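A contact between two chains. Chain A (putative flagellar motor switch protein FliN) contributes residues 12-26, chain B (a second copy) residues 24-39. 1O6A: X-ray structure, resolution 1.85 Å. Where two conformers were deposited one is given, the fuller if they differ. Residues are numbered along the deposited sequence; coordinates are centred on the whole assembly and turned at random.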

# COMPACT_ATOMS: atom_id res chain seq x y z
N LYS A 12 7.23 -0.14 30.29
CA LYS A 12 6.49 -0.97 29.35
C LYS A 12 7.02 -0.76 27.92
O LYS A 12 7.29 -1.71 27.21
CB LYS A 12 4.99 -0.64 29.42
CG LYS A 12 4.07 -1.75 28.89
CD LYS A 12 2.62 -1.61 29.40
CE LYS A 12 1.70 -2.75 28.92
NZ LYS A 12 1.99 -3.19 27.50
N LEU A 13 7.18 0.50 27.50
CA LEU A 13 7.66 0.79 26.15
C LEU A 13 9.02 0.11 25.87
O LEU A 13 9.25 -0.39 24.77
CB LEU A 13 7.78 2.30 25.92
CG LEU A 13 8.30 2.75 24.54
CD1 LEU A 13 7.41 2.26 23.44
CD2 LEU A 13 8.42 4.30 24.46
N GLU A 14 9.92 0.11 26.85
CA GLU A 14 11.27 -0.44 26.68
C GLU A 14 11.26 -1.90 26.17
O GLU A 14 12.10 -2.32 25.34
CB GLU A 14 12.03 -0.31 28.01
CG GLU A 14 13.47 -0.80 28.04
CD GLU A 14 14.39 -0.09 27.05
OE1 GLU A 14 14.36 1.17 26.93
OE2 GLU A 14 15.15 -0.81 26.39
N LEU A 15 10.29 -2.66 26.66
CA LEU A 15 10.10 -4.05 26.26
C LEU A 15 9.57 -4.23 24.84
O LEU A 15 9.66 -5.31 24.29
CB LEU A 15 9.11 -4.73 27.20
CG LEU A 15 9.51 -4.73 28.68
CD1 LEU A 15 8.45 -5.49 29.46
CD2 LEU A 15 10.92 -5.31 28.92
N LEU A 16 9.02 -3.17 24.26
CA LEU A 16 8.37 -3.24 22.95
C LEU A 16 9.24 -2.75 21.80
O LEU A 16 8.86 -2.86 20.64
CB LEU A 16 7.10 -2.39 22.97
CG LEU A 16 6.10 -2.73 24.07
CD1 LEU A 16 4.93 -1.73 24.06
CD2 LEU A 16 5.61 -4.12 23.84
N LEU A 17 10.40 -2.19 22.11
CA LEU A 17 11.14 -1.44 21.10
C LEU A 17 11.63 -2.27 19.94
O LEU A 17 11.87 -1.73 18.86
CB LEU A 17 12.32 -0.69 21.71
CG LEU A 17 11.96 0.46 22.64
CD1 LEU A 17 13.24 1.03 23.21
CD2 LEU A 17 11.17 1.52 21.92
N ASP A 18 11.82 -3.57 20.17
CA ASP A 18 12.36 -4.46 19.15
C ASP A 18 11.30 -5.25 18.39
O ASP A 18 11.63 -6.04 17.53
CB ASP A 18 13.39 -5.43 19.77
CG ASP A 18 14.81 -5.23 19.22
OD1 ASP A 18 14.97 -4.50 18.19
OD2 ASP A 18 15.80 -5.74 19.78
N ILE A 19 10.02 -5.01 18.66
CA ILE A 19 8.95 -5.72 17.97
C ILE A 19 8.91 -5.30 16.53
O ILE A 19 8.76 -4.12 16.23
CB ILE A 19 7.59 -5.46 18.66
CG1 ILE A 19 7.63 -6.08 20.04
CG2 ILE A 19 6.43 -6.05 17.82
CD1 ILE A 19 6.49 -5.63 20.95
N PRO A 20 9.04 -6.27 15.61
CA PRO A 20 8.84 -5.98 14.17
C PRO A 20 7.40 -5.64 13.80
O PRO A 20 6.45 -6.33 14.21
CB PRO A 20 9.22 -7.31 13.49
CG PRO A 20 10.08 -8.01 14.47
CD PRO A 20 9.47 -7.67 15.82
N LEU A 21 7.26 -4.60 13.00
CA LEU A 21 5.99 -4.08 12.59
C LEU A 21 5.96 -4.10 11.09
O LEU A 21 6.99 -3.89 10.43
CB LEU A 21 5.81 -2.65 13.08
CG LEU A 21 5.76 -2.46 14.60
CD1 LEU A 21 5.59 -1.00 14.91
CD2 LEU A 21 4.62 -3.23 15.15
N LYS A 22 4.78 -4.37 10.55
CA LYS A 22 4.58 -4.42 9.11
C LYS A 22 4.22 -3.05 8.55
O LYS A 22 3.21 -2.46 8.94
CB LYS A 22 3.46 -5.40 8.79
CG LYS A 22 3.31 -5.70 7.31
CD LYS A 22 4.38 -6.71 6.86
CE LYS A 22 5.23 -6.16 5.71
NZ LYS A 22 6.18 -7.19 5.22
N VAL A 23 5.01 -2.57 7.60
CA VAL A 23 4.79 -1.28 6.98
C VAL A 23 4.37 -1.52 5.54
O VAL A 23 4.97 -2.33 4.83
CB VAL A 23 6.07 -0.43 7.04
CG1 VAL A 23 5.86 0.93 6.40
CG2 VAL A 23 6.54 -0.31 8.46
N THR A 24 3.30 -0.85 5.13
CA THR A 24 2.75 -0.90 3.77
C THR A 24 2.63 0.52 3.24
O THR A 24 2.26 1.43 4.00
CB THR A 24 1.35 -1.59 3.76
OG1 THR A 24 0.45 -0.90 4.64
CG2 THR A 24 1.38 -3.00 4.31
N VAL A 25 2.93 0.72 1.96
CA VAL A 25 2.81 2.01 1.35
C VAL A 25 1.81 1.84 0.21
O VAL A 25 1.93 0.94 -0.65
CB VAL A 25 4.14 2.48 0.84
CG1 VAL A 25 4.01 3.78 0.06
CG2 VAL A 25 5.16 2.63 2.00
N GLU A 26 0.78 2.67 0.24
CA GLU A 26 -0.35 2.58 -0.69
C GLU A 26 -0.38 3.77 -1.62
O GLU A 26 -0.21 4.93 -1.21
CB GLU A 26 -1.68 2.57 0.07
CG GLU A 26 -1.91 1.35 0.92
CD GLU A 26 -3.30 1.29 1.52
OE1 GLU A 26 -4.15 2.15 1.19
OE2 GLU A 26 -3.56 0.35 2.30
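Chain B, residues 24-39: TVELGRTRMTLKRVLE

Chain B lies along chain A mainly as an antiparallel strand partner, and its path is best followed from Thr24(B) to Glu39(B). Residues 24-26 of B are extended (phi/psi near -110 to -130/120 to 140) and cross strand 20-26 of A at 109° between N-to-C directions, with a closest axis approach of 5.7 Å. Thr24(B), chi1 m, points toward A; its CG2 lies 3.4 Å from Glu26(A) CD, and one water bridges its OG1 (2.8 Å) to Glu26(A) OE2 (2.7 Å). Val25(B) contributes mostly backbone: its O is 3.3 Å from Glu26(A) CA, a CA-H...O contact. Glu26(B) pairs with Glu26(A), CA to CA 4.3 Å, without hydrogen bonds between them, and both side chains take the m, t rotamer on the same face of the sheet.

At Leu27(B) the chain turns a corner, phi/psi -77/-29. Its N donates to Val25(A) O at 2.9 Å, while Gly28(B) O accepts from Val25(A) N at 3.0 Å. Val25(A) thus bonds to two consecutive residues, and the register shifts by one between it and Glu26(A): a beta bulge. The t, p side chain of Leu27(B) brings CD2 within 3.8 Å of Val25(A) CG1. Gly28(B) has phi/psi 160/178, where a CB would jam against the preceding carbonyl oxygen.

The strand that leads to Thr33(B) runs at 146° to strand 20-26 of A, with the axes approaching to 4.3 Å. Arg29(B) faces Thr24(A), CA to CA 4.6 Å. Its guanidinium is held within chain B by a salt bridge, NE to Glu26(B) OE1 2.8 Å, and Thr24(A) CG2 lies over one face of the group, 3.9 Å from Arg29(B) NE. Thr30(B) and Val23(A) form a reciprocal pair: Val23(A) N to Thr30(B) O is 2.9 Å, and Thr30(B) N to Val23(A) O is 3.0 Å. Arg31(B) lies opposite Lys22(A), whose NZ comes to 3.6 Å from Arg31(B) CG. Met32(B), a selenomethionine, repeats the reciprocal pattern with Leu21(A): Leu21(A) N to Met32(B) O is 2.7 Å, and Met32(B) N to Leu21(A) O is 3.1 Å. Its CG also packs 3.7 Å from Val23(A) CG2.

Thr33(B) ends the strand beside Pro20(A), CA to CA 4.4 Å, and caps the following helix by accepting Arg36(B) N at OG1, 3.3 Å. Helix 34-39 then meets the chain A turn with its first amide groups: Leu34(B) N donates to Ile19(A) O at 3.0 Å, and Lys35(B) N to Leu17(A) O at 3.0 Å. Leu34(B), t, p, has more of its surface covered by chain A than any other residue of the B stretch, 93 Å², with CD2 3.5 Å from Leu16(A) CB and CD1 3.9 Å from Leu21(A) CD1. One helical turn on, Val37(B) CG2 meets Leu21(A) CD1 at 3.8 Å and Leu38(B) CD1 meets Leu13(A) CD1 at 3.9 Å. Arg36(B) and Glu39(B) make no contact with the A stretch. The helix axis makes 111° with that of the weakly bonded helix at about 12-16 of A, with a closest approach of 10.7 Å between the axes.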

# COMPACT_ATOMS: atom_id res chain seq x y z
N THR B 24 -6.77 -2.23 -3.30
CA THR B 24 -5.64 -1.41 -2.83
C THR B 24 -4.48 -1.59 -3.78
O THR B 24 -4.24 -2.70 -4.28
CB THR B 24 -5.23 -1.84 -1.43
OG1 THR B 24 -6.27 -1.53 -0.51
CG2 THR B 24 -4.04 -1.01 -0.92
N VAL B 25 -3.79 -0.50 -4.11
CA VAL B 25 -2.59 -0.58 -4.90
C VAL B 25 -1.43 -0.21 -3.98
O VAL B 25 -1.42 0.87 -3.36
CB VAL B 25 -2.66 0.36 -6.09
CG1 VAL B 25 -1.35 0.37 -6.87
CG2 VAL B 25 -3.80 -0.09 -7.01
N GLU B 26 -0.48 -1.14 -3.85
CA GLU B 26 0.64 -0.97 -2.98
C GLU B 26 1.92 -0.74 -3.79
O GLU B 26 2.21 -1.40 -4.76
CB GLU B 26 0.84 -2.18 -2.09
CG GLU B 26 -0.20 -2.31 -1.00
CD GLU B 26 0.12 -3.47 -0.05
OE1 GLU B 26 1.23 -4.06 -0.15
OE2 GLU B 26 -0.74 -3.75 0.83
N LEU B 27 2.69 0.22 -3.33
CA LEU B 27 4.03 0.51 -3.84
C LEU B 27 5.03 -0.50 -3.30
O LEU B 27 6.07 -0.74 -3.89
CB LEU B 27 4.46 1.91 -3.38
CG LEU B 27 5.89 2.33 -3.75
CD1 LEU B 27 5.97 2.57 -5.26
CD2 LEU B 27 6.32 3.57 -2.98
N GLY B 28 4.76 -1.04 -2.11
CA GLY B 28 5.67 -1.98 -1.51
C GLY B 28 5.46 -2.10 -0.01
O GLY B 28 4.65 -1.37 0.57
N ARG B 29 6.24 -2.99 0.59
CA ARG B 29 6.22 -3.29 2.02
C ARG B 29 7.62 -3.40 2.61
O ARG B 29 8.62 -3.59 1.90
CB ARG B 29 5.49 -4.58 2.31
CG ARG B 29 4.10 -4.65 1.83
CD ARG B 29 3.41 -5.98 2.20
NE ARG B 29 2.01 -5.88 1.81
CZ ARG B 29 1.07 -6.67 2.25
NH1 ARG B 29 1.35 -7.62 3.12
NH2 ARG B 29 -0.17 -6.49 1.83
N THR B 30 7.67 -3.31 3.93
CA THR B 30 8.87 -3.64 4.66
C THR B 30 8.48 -3.95 6.10
O THR B 30 7.29 -3.97 6.43
CB THR B 30 9.94 -2.48 4.52
OG1 THR B 30 11.21 -2.90 5.07
CG2 THR B 30 9.57 -1.25 5.32
N ARG B 31 9.46 -4.23 6.92
CA ARG B 31 9.26 -4.41 8.34
C ARG B 31 10.29 -3.57 9.03
O ARG B 31 11.43 -3.44 8.58
CB ARG B 31 9.39 -5.88 8.75
CG ARG B 31 8.44 -6.84 8.03
CD ARG B 31 8.58 -8.30 8.46
NE ARG B 31 9.99 -8.64 8.45
CZ ARG B 31 10.66 -9.08 9.48
NH1 ARG B 31 10.02 -9.41 10.60
NH2 ARG B 31 11.96 -9.28 9.36
N MSE B 32 9.89 -2.99 10.13
CA MSE B 32 10.82 -2.27 10.98
C MSE B 32 10.39 -2.40 12.43
O MSE B 32 9.25 -2.77 12.70
CB MSE B 32 10.85 -0.80 10.59
CG MSE B 32 9.55 -0.17 10.68
SE MSE B 32 9.71 1.81 10.18
CE MSE B 32 10.33 1.66 8.59
N THR B 33 11.28 -2.07 13.34
CA THR B 33 10.94 -2.18 14.77
C THR B 33 10.06 -1.02 15.20
O THR B 33 10.03 0.06 14.57
CB THR B 33 12.17 -2.24 15.70
OG1 THR B 33 12.87 -0.99 15.67
CG2 THR B 33 13.17 -3.36 15.30
N LEU B 34 9.35 -1.21 16.29
CA LEU B 34 8.64 -0.10 16.90
C LEU B 34 9.56 1.09 17.22
O LEU B 34 9.17 2.25 17.09
CB LEU B 34 8.02 -0.59 18.23
CG LEU B 34 7.25 0.49 19.02
CD1 LEU B 34 6.08 1.02 18.24
CD2 LEU B 34 6.77 -0.08 20.33
N LYS B 35 10.77 0.83 17.66
CA LYS B 35 11.70 1.91 17.95
C LYS B 35 11.85 2.81 16.73
O LYS B 35 11.68 4.02 16.80
CB LYS B 35 13.07 1.37 18.35
CG LYS B 35 14.04 2.45 18.86
CD LYS B 35 15.39 1.83 19.25
CE LYS B 35 16.60 2.66 18.82
NZ LYS B 35 16.89 2.60 17.34
N ARG B 36 12.09 2.17 15.59
CA ARG B 36 12.30 2.89 14.35
C ARG B 36 11.08 3.69 13.95
O ARG B 36 11.19 4.84 13.49
CB ARG B 36 12.73 1.95 13.23
CG ARG B 36 13.11 2.71 11.99
CD ARG B 36 13.65 1.92 10.85
NE ARG B 36 13.54 2.70 9.62
CZ ARG B 36 14.15 2.43 8.49
NH1 ARG B 36 14.94 1.36 8.37
NH2 ARG B 36 13.97 3.24 7.45
N VAL B 37 9.91 3.08 14.09
CA VAL B 37 8.65 3.73 13.75
C VAL B 37 8.49 5.00 14.58
O VAL B 37 8.08 6.04 14.04
CB VAL B 37 7.43 2.78 13.95
CG1 VAL B 37 6.08 3.55 13.87
CG2 VAL B 37 7.47 1.69 12.92
N LEU B 38 8.84 4.92 15.86
CA LEU B 38 8.73 6.05 16.77
C LEU B 38 9.80 7.14 16.58
O LEU B 38 9.59 8.28 17.00
CB LEU B 38 8.75 5.58 18.23
CG LEU B 38 7.66 4.64 18.70
CD1 LEU B 38 7.87 4.31 20.16
CD2 LEU B 38 6.28 5.25 18.45
N GLU B 39 10.91 6.81 15.96
CA GLU B 39 11.99 7.76 15.67
C GLU B 39 11.86 8.45 14.33
O GLU B 39 12.58 9.43 14.07
CB GLU B 39 13.34 7.04 15.69
CG GLU B 39 13.75 6.67 17.11
CD GLU B 39 15.08 5.92 17.20
OE1 GLU B 39 15.61 5.39 16.19
OE2 GLU B 39 15.60 5.87 18.32
O HOH W 1 14.71 -1.59 18.34
O HOH W 2 3.75 -9.01 3.84
O HOH W 3 -5.34 -1.69 2.08